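PDB 4IUS: GCN5-related N-acetyltransferase from Kribbella flavida, which probably transfers an acyl group, most likely acetyl from acetyl-CoA as in other GNAT-family enzymes, to a substrate not yet identified. Local coordinates for residues W61-I66 with R75-E80; V92-G97 with V248-P253. The protein carries 1 engineered substitution. All blocks are in the same frame, centred on the assembly; numbering follows the deposited sequence. Where two conformers were deposited one is given.

Contact 1: W61-I66 with R75-E80; sequences WALETI and RWLSAE
Leu77 stretches its side chain toward helix 59-71, with CG turned opposite the backbone N (chi1 -179°) and its two methyls at the far end. Leu63 has the same turn at its first torsion (chi1 -173°), and this brings its CD1 to Leu77. There Leu63 CD1 meets Leu77 CD2 at 3.7 Å, the two side chains lying at a slant to each other. Ile66, almost one helical turn on, uses its CG2 branch. Ile66 CG2 touches Leu77 CD1 at 3.8 Å and lies a little farther from Leu77 CD2. Here the side chains run at about a right angle. Leu77 fits against two residues of one helix face: CD2 meets mainly Leu63 and CD1 meets Ile66. The touch is wholly apolar and buried, and no hydrogen bond crosses it. On the helix, Thr65 OG1 donates a hydrogen bond to Trp61 O (2.8 Å) from above the carbonyl plane, on the face opposite Thr65 N.

The contact joins helix 59-71 to the residue just before strand 78-82, an outermost strand of the mixed sheet. Arg67 and Phe70 also touch Leu77. Strand 30-35 packs against Ile66 through Leu30, and strand 242-251 is the sheet neighbour of 78-82.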
ATOM      1  N   TRP A  61      12.057  24.607  -3.365  1.00  9.18           N
ATOM      2  CA  TRP A  61      13.396  24.150  -3.011  1.00  8.90           C
ATOM      3  C   TRP A  61      13.367  22.682  -2.597  1.00  8.80           C
ATOM      4  O   TRP A  61      14.256  21.922  -2.947  1.00  8.91           O
ATOM      5  CB  TRP A  61      13.927  25.033  -1.883  1.00  9.36           C
ATOM      6  CG  TRP A  61      15.034  24.386  -1.107  1.00 10.13           C
ATOM      7  CD1 TRP A  61      16.389  24.318  -1.435  1.00 10.03           C
ATOM      8  CD2 TRP A  61      14.881  23.588   0.069  1.00  9.51           C
ATOM      9  NE1 TRP A  61      17.048  23.567  -0.495  1.00 10.77           N
ATOM     10  CE2 TRP A  61      16.175  23.093   0.413  1.00  9.57           C
ATOM     11  CE3 TRP A  61      13.806  23.254   0.870  1.00  9.74           C
ATOM     12  CZ2 TRP A  61      16.365  22.261   1.494  1.00  9.97           C
ATOM     13  CZ3 TRP A  61      14.009  22.433   1.950  1.00 10.43           C
ATOM     14  CH2 TRP A  61      15.269  21.957   2.260  1.00 10.57           C
ATOM     15  N   ALA A  62      12.365  22.286  -1.829  1.00  8.44           N
ATOM     16  CA  ALA A  62      12.307  20.891  -1.380  1.00  8.04           C
ATOM     17  C   ALA A  62      12.189  19.925  -2.572  1.00  7.72           C
ATOM     18  O   ALA A  62      12.855  18.882  -2.632  1.00  8.97           O
ATOM     19  CB  ALA A  62      11.125  20.716  -0.410  1.00  9.30           C
ATOM     20  N   LEU A  63      11.285  20.238  -3.473  1.00  8.96           N
ATOM     21  CA  LEU A  63      11.075  19.430  -4.623  0.60  9.68           C
ATOM     22  C   LEU A  63      12.323  19.375  -5.509  1.00  8.84           C
ATOM     23  O   LEU A  63      12.647  18.317  -6.033  1.00 10.96           O
ATOM     24  CB  LEU A  63       9.801  19.914  -5.335  0.60 10.84           C
ATOM     25  CG  LEU A  63       9.305  19.103  -6.497  0.60  9.67           C
ATOM     26  CD1 LEU A  63       9.029  17.659  -6.108  0.60 13.17           C
ATOM     27  CD2 LEU A  63       8.035  19.719  -7.017  0.60 11.35           C
ATOM     28  N   GLU A  64      12.968  20.508  -5.730  1.00  9.84           N
ATOM     29  CA  GLU A  64      14.178  20.466  -6.526  0.60 10.28           C
ATOM     30  C   GLU A  64      15.280  19.677  -5.861  1.00 10.21           C
ATOM     31  O   GLU A  64      16.018  18.982  -6.557  1.00 11.79           O
ATOM     32  CB  GLU A  64      14.638  21.876  -6.845  0.60 11.21           C
ATOM     33  CG  GLU A  64      13.683  22.639  -7.734  0.60 12.66           C
ATOM     34  CD  GLU A  64      13.420  21.911  -9.033  0.60 15.52           C
ATOM     35  OE1 GLU A  64      14.400  21.442  -9.629  0.60 21.77           O
ATOM     36  OE2 GLU A  64      12.242  21.743  -9.417  0.60 15.94           O
ATOM     37  N   THR A  65      15.375  19.746  -4.548  1.00  9.46           N
ATOM     38  CA  THR A  65      16.356  18.974  -3.821  1.00  9.77           C
ATOM     39  C   THR A  65      16.138  17.460  -4.037  1.00  9.41           C
ATOM     40  O   THR A  65      17.062  16.688  -4.298  1.00 10.95           O
ATOM     41  CB  THR A  65      16.315  19.321  -2.326  1.00  9.96           C
ATOM     42  OG1 THR A  65      16.646  20.705  -2.168  1.00 11.24           O
ATOM     43  CG2 THR A  65      17.268  18.466  -1.500  1.00 12.02           C
ATOM     44  N   ILE A  66      14.890  17.037  -3.913  1.00  8.08           N
ATOM     45  CA  ILE A  66      14.551  15.653  -4.114  1.00  7.79           C
ATOM     46  C   ILE A  66      14.703  15.237  -5.562  1.00  9.20           C
ATOM     47  O   ILE A  66      15.249  14.165  -5.871  1.00  9.14           O
ATOM     48  CB  ILE A  66      13.159  15.343  -3.526  1.00  8.02           C
ATOM     49  CG1 ILE A  66      13.229  15.526  -1.986  1.00  9.67           C
ATOM     50  CG2 ILE A  66      12.686  13.957  -3.978  1.00  9.73           C
ATOM     51  CD1 ILE A  66      11.908  15.640  -1.308  1.00 12.05           C
ATOM     52  N   ARG A  75      16.546   8.115 -11.849  1.00  9.63           N
ATOM     53  CA  ARG A  75      15.219   7.714 -11.439  1.00  9.36           C
ATOM     54  C   ARG A  75      14.198   8.828 -11.587  1.00  9.39           C
ATOM     55  O   ARG A  75      14.500  10.010 -11.366  1.00 12.16           O
ATOM     56  CB  ARG A  75      15.245   7.215 -10.023  1.00  9.75           C
ATOM     57  CG  ARG A  75      16.006   5.927  -9.921  1.00 11.86           C
ATOM     58  CD  ARG A  75      16.029   5.397  -8.524  1.00 11.51           C
ATOM     59  NE  ARG A  75      17.011   4.321  -8.388  1.00 11.81           N
ATOM     60  CZ  ARG A  75      17.336   3.801  -7.228  1.00 10.60           C
ATOM     61  NH1 ARG A  75      16.707   4.192  -6.122  1.00 11.77           N
ATOM     62  NH2 ARG A  75      18.283   2.889  -7.165  1.00 12.81           N
ATOM     63  N   TRP A  76      12.993   8.413 -11.916  1.00  9.13           N
ATOM     64  CA  TRP A  76      11.863   9.319 -12.057  1.00  8.34           C
ATOM     65  C   TRP A  76      11.100   9.460 -10.754  1.00  7.74           C
ATOM     66  O   TRP A  76      10.838   8.471 -10.072  1.00  8.36           O
ATOM     67  CB  TRP A  76      10.977   8.786 -13.165  1.00  9.25           C
ATOM     68  CG  TRP A  76       9.688   9.508 -13.370  1.00  8.25           C
ATOM     69  CD1 TRP A  76       9.482  10.655 -14.078  1.00  9.50           C
ATOM     70  CD2 TRP A  76       8.391   9.111 -12.877  1.00  9.13           C
ATOM     71  NE1 TRP A  76       8.156  10.998 -14.061  1.00  9.03           N
ATOM     72  CE2 TRP A  76       7.461  10.092 -13.348  1.00  8.43           C
ATOM     73  CE3 TRP A  76       7.920   8.057 -12.110  1.00  9.15           C
ATOM     74  CZ2 TRP A  76       6.107  10.031 -13.059  1.00  9.28           C
ATOM     75  CZ3 TRP A  76       6.557   7.963 -11.871  1.00 10.98           C
ATOM     76  CH2 TRP A  76       5.663   8.939 -12.340  1.00  9.12           C
ATOM     77  N   LEU A  77      10.701  10.676 -10.444  1.00  7.06           N
ATOM     78  CA  LEU A  77      10.020  10.965  -9.174  1.00  7.00           C
ATOM     79  C   LEU A  77       8.487  10.862  -9.258  1.00  7.60           C
ATOM     80  O   LEU A  77       7.846  11.406 -10.140  1.00  8.33           O
ATOM     81  CB  LEU A  77      10.374  12.373  -8.739  1.00  8.13           C
ATOM     82  CG  LEU A  77       9.773  12.834  -7.410  1.00  7.83           C
ATOM     83  CD1 LEU A  77      10.334  12.021  -6.269  1.00  9.28           C
ATOM     84  CD2 LEU A  77      10.077  14.307  -7.215  1.00 10.61           C
ATOM     85  N   SER A  78       7.920  10.134  -8.314  1.00  7.31           N
ATOM     86  CA  SER A  78       6.496  10.138  -7.974  1.00  8.06           C
ATOM     87  C   SER A  78       6.396  10.416  -6.514  1.00  7.38           C
ATOM     88  O   SER A  78       7.357  10.294  -5.769  1.00  8.34           O
ATOM     89  CB  SER A  78       5.797   8.820  -8.322  1.00  9.03           C
ATOM     90  OG  SER A  78       6.372   7.739  -7.679  1.00  9.91           O
ATOM     91  N   ALA A  79       5.196  10.794  -6.077  1.00  7.56           N
ATOM     92  CA  ALA A  79       4.939  11.106  -4.701  1.00  7.80           C
ATOM     93  C   ALA A  79       3.596  10.511  -4.282  1.00  7.28           C
ATOM     94  O   ALA A  79       2.661  10.440  -5.116  1.00  8.61           O
ATOM     95  CB  ALA A  79       4.915  12.619  -4.472  1.00  9.51           C
ATOM     96  N   GLU A  80       3.500  10.100  -3.042  1.00  9.02           N
ATOM     97  CA  GLU A  80       2.243   9.596  -2.483  0.70  9.51           C
ATOM     98  C   GLU A  80       1.981  10.340  -1.184  1.00  9.39           C
ATOM     99  O   GLU A  80       2.826  10.333  -0.299  1.00 12.70           O
ATOM    100  CB  GLU A  80       2.287   8.100  -2.220  0.70 11.58           C
ATOM    101  CG  GLU A  80       2.354   7.214  -3.456  0.70 13.92           C
ATOM    102  CD  GLU A  80       2.053   5.732  -3.119  0.70 20.58           C
ATOM    103  OE1 GLU A  80       1.818   5.396  -1.923  0.70 25.41           O
ATOM    104  OE2 GLU A  80       2.027   4.926  -4.060  0.70 28.72           O
TER

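Contact 2: V92-G97 with V248-P253; sequences VLVEHG and VHLGDP
Leu250 is the main residue of strand 242-251 to meet the helix end at 92-97. Its side chain points at the helix. Leu250 CD2 lies 3.9 Å from Val94 CG2 and 4.0 Å from Leu93 CB, so a single methyl meets two successive helix residues. The side chains of Val94 and Leu250 cross at about a right angle. The Val94 branch that touches is CG2, beside its backbone N, while CG1 sits opposite that N (chi1 171°).

A water donates to Gly251 O and to Gly97 O, at 2.9 Å from each oxygen, and joins the strand end to the residues just after the helix. No direct hydrogen bond links the two segments. Asp252 turns its carboxylate to Arg67: Arg67 NH2 forms a salt bridge with Asp252 OD1, and Arg67 NH1 hydrogen-bonds His96 O. Pro253 closes the contact: its CD packs 3.6 Å from the O of Gly97, the C' residue of a Schellman motif at positive phi (110°). In the motif Gly97 N bonds to Val94 O (3.0 Å) and Met98 N to Leu93 O.

The motif ends helix 89-95 and leads the chain into strand 99-109. That strand lies beside 242-251 in the sheet, and its Ile100 touches both Val94 and Leu250. Leu81 of strand 78-82 touches Leu93 and Leu250, while helix 59-71 borders Leu93 through Val59.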
ATOM      1  N   VAL A  92       0.265  22.216  -3.832  1.00  8.32           N
ATOM      2  CA  VAL A  92       1.522  22.969  -3.948  1.00  8.32           C
ATOM      3  C   VAL A  92       2.512  22.181  -4.843  1.00  7.97           C
ATOM      4  O   VAL A  92       3.215  22.740  -5.663  1.00  9.31           O
ATOM      5  CB  VAL A  92       2.093  23.351  -2.596  1.00  9.28           C
ATOM      6  CG1 VAL A  92       3.341  24.221  -2.806  1.00 11.67           C
ATOM      7  CG2 VAL A  92       1.052  24.116  -1.750  1.00 11.31           C
ATOM      8  N   LEU A  93       2.541  20.839  -4.718  1.00  8.76           N
ATOM      9  CA  LEU A  93       3.373  20.023  -5.595  1.00  8.14           C
ATOM     10  C   LEU A  93       2.967  20.154  -7.053  1.00  8.05           C
ATOM     11  O   LEU A  93       3.813  20.187  -7.952  1.00  9.96           O
ATOM     12  CB  LEU A  93       3.342  18.554  -5.182  1.00  8.67           C
ATOM     13  CG  LEU A  93       3.962  18.219  -3.851  1.00 10.48           C
ATOM     14  CD1 LEU A  93       3.766  16.753  -3.528  1.00 12.34           C
ATOM     15  CD2 LEU A  93       5.452  18.555  -3.908  1.00 14.78           C
ATOM     16  N   VAL A  94       1.660  20.222  -7.314  1.00  8.45           N
ATOM     17  CA  VAL A  94       1.167  20.381  -8.685  1.00  8.76           C
ATOM     18  C   VAL A  94       1.628  21.723  -9.253  1.00  9.29           C
ATOM     19  O   VAL A  94       2.072  21.832 -10.388  1.00 10.97           O
ATOM     20  CB  VAL A  94      -0.357  20.229  -8.760  1.00  7.98           C
ATOM     21  CG1 VAL A  94      -0.879  20.612 -10.139  1.00 10.23           C
ATOM     22  CG2 VAL A  94      -0.738  18.785  -8.442  1.00  9.83           C
ATOM     23  N   GLU A  95       1.533  22.759  -8.443  1.00  8.77           N
ATOM     24  CA  GLU A  95       1.957  24.102  -8.844  1.00 10.11           C
ATOM     25  C   GLU A  95       3.430  24.106  -9.283  1.00 10.80           C
ATOM     26  O   GLU A  95       3.828  24.864 -10.164  1.00 13.76           O
ATOM     27  CB  GLU A  95       1.692  25.067  -7.697  1.00 12.10           C
ATOM     28  CG  GLU A  95       2.052  26.504  -7.943  1.00 14.02           C
ATOM     29  CD  GLU A  95       1.936  27.352  -6.670  1.00 16.71           C
ATOM     30  OE1 GLU A  95       1.912  26.813  -5.518  1.00 19.26           O
ATOM     31  OE2 GLU A  95       1.980  28.595  -6.810  1.00 26.47           O
ATOM     32  N   HIS A  96       4.239  23.263  -8.668  1.00 10.27           N
ATOM     33  CA  HIS A  96       5.665  23.167  -8.957  1.00 10.99           C
ATOM     34  C   HIS A  96       6.027  21.959  -9.807  1.00 11.71           C
ATOM     35  O   HIS A  96       7.146  21.463  -9.800  1.00 16.60           O
ATOM     36  CB  HIS A  96       6.461  23.301  -7.665  1.00 12.04           C
ATOM     37  CG  HIS A  96       6.216  24.639  -7.025  1.00 12.91           C
ATOM     38  ND1 HIS A  96       6.654  25.792  -7.591  1.00 19.01           N
ATOM     39  CD2 HIS A  96       5.454  25.001  -5.914  1.00 15.95           C
ATOM     40  CE1 HIS A  96       6.164  26.833  -6.894  1.00 16.75           C
ATOM     41  NE2 HIS A  96       5.447  26.355  -5.856  1.00 18.90           N
ATOM     42  N   GLY A  97       5.079  21.530 -10.637  1.00 10.97           N
ATOM     43  CA  GLY A  97       5.346  20.672 -11.800  1.00 13.00           C
ATOM     44  C   GLY A  97       4.866  19.238 -11.752  1.00 11.54           C
ATOM     45  O   GLY A  97       4.970  18.556 -12.752  1.00 13.30           O
ATOM     46  N   VAL A 248      -3.308  10.501  -2.486  1.00  9.10           N
ATOM     47  CA  VAL A 248      -3.063  11.317  -3.676  1.00  8.60           C
ATOM     48  C   VAL A 248      -1.759  10.806  -4.294  1.00  8.48           C
ATOM     49  O   VAL A 248      -0.766  10.717  -3.604  1.00  9.17           O
ATOM     50  CB  VAL A 248      -2.878  12.806  -3.327  1.00 10.54           C
ATOM     51  CG1 VAL A 248      -2.890  13.586  -4.647  1.00 10.99           C
ATOM     52  CG2 VAL A 248      -4.026  13.330  -2.422  1.00 12.78           C
ATOM     53  N   HIS A 249      -1.815  10.397  -5.554  1.00  7.97           N
ATOM     54  CA  HIS A 249      -0.657   9.859  -6.274  1.00  8.60           C
ATOM     55  C   HIS A 249      -0.292  10.858  -7.342  1.00  8.05           C
ATOM     56  O   HIS A 249      -1.107  11.205  -8.187  1.00  8.78           O
ATOM     57  CB  HIS A 249      -0.988   8.503  -6.907  1.00 10.95           C
ATOM     58  CG  HIS A 249      -1.240   7.411  -5.914  1.00 12.05           C
ATOM     59  ND1 HIS A 249      -1.444   6.129  -6.288  1.00 18.26           N
ATOM     60  CD2 HIS A 249      -1.192   7.412  -4.535  1.00 13.23           C
ATOM     61  CE1 HIS A 249      -1.612   5.373  -5.184  1.00 20.94           C
ATOM     62  NE2 HIS A 249      -1.462   6.148  -4.114  1.00 17.62           N
ATOM     63  N   LEU A 250       0.937  11.344  -7.283  1.00  7.38           N
ATOM     64  CA  LEU A 250       1.478  12.365  -8.168  1.00  7.90           C
ATOM     65  C   LEU A 250       2.702  11.862  -8.915  1.00  6.78           C
ATOM     66  O   LEU A 250       3.504  11.109  -8.359  1.00  8.04           O
ATOM     67  CB  LEU A 250       1.906  13.611  -7.373  1.00  8.92           C
ATOM     68  CG  LEU A 250       0.838  14.235  -6.467  1.00  8.33           C
ATOM     69  CD1 LEU A 250       0.938  13.815  -4.997  1.00 10.42           C
ATOM     70  CD2 LEU A 250       0.917  15.759  -6.605  1.00 10.39           C
ATOM     71  N   GLY A 251       2.864  12.329 -10.142  1.00  8.16           N
ATOM     72  CA  GLY A 251       4.059  12.043 -10.881  1.00  7.64           C
ATOM     73  C   GLY A 251       4.707  13.278 -11.498  1.00  8.31           C
ATOM     74  O   GLY A 251       4.029  14.230 -11.855  1.00  9.30           O
ATOM     75  N   ASP A 252       6.017  13.225 -11.677  1.00  7.81           N
ATOM     76  CA  ASP A 252       6.748  14.221 -12.443  1.00  8.52           C
ATOM     77  C   ASP A 252       6.484  14.037 -13.933  1.00  9.25           C
ATOM     78  O   ASP A 252       5.965  13.014 -14.397  1.00  9.07           O
ATOM     79  CB  ASP A 252       8.240  14.154 -12.155  1.00  9.88           C
ATOM     80  CG  ASP A 252       8.716  15.210 -11.209  1.00 10.93           C
ATOM     81  OD1 ASP A 252       7.916  15.916 -10.596  1.00 12.41           O
ATOM     82  OD2 ASP A 252       9.954  15.286 -11.034  1.00 11.87           O
ATOM     83  N   PRO A 253       6.906  15.020 -14.736  1.00 10.10           N
ATOM     84  CA  PRO A 253       6.751  14.886 -16.182  1.00 11.35           C
ATOM     85  C   PRO A 253       7.561  13.711 -16.731  1.00 10.25           C
ATOM     86  O   PRO A 253       8.591  13.328 -16.168  1.00 11.67           O
ATOM     87  CB  PRO A 253       7.295  16.219 -16.723  1.00 13.31           C
ATOM     88  CG  PRO A 253       7.135  17.164 -15.594  1.00 15.05           C
ATOM     89  CD  PRO A 253       7.389  16.350 -14.350  1.00 12.40           C
TER
HETATM   90  O   HOH W   1       3.952  16.192 -14.010  1.00 14.57           O

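Overall arrangement
Contacts 1 and 2 follow each other along the chain and lie about 9 Å apart, centre to centre. They share the mixed sheet, since strands 78-82 and 242-251 are neighbours in it. Ala79 N lies 2.9 Å from Leu250 O, a probable hydrogen bond between these strands. Trp76 NE1 approaches Asp252 O at 3.0 Å, probably a weak bond. Leu63 CD2 of helix 59-71 packs 3.4 Å from His96 O, just past helix 89-95. Arg67 borders both contacts: it touches Leu77 and forms a salt bridge with Asp252. Both contacts lie on the same side of the chain, each about 19 Å from its centre.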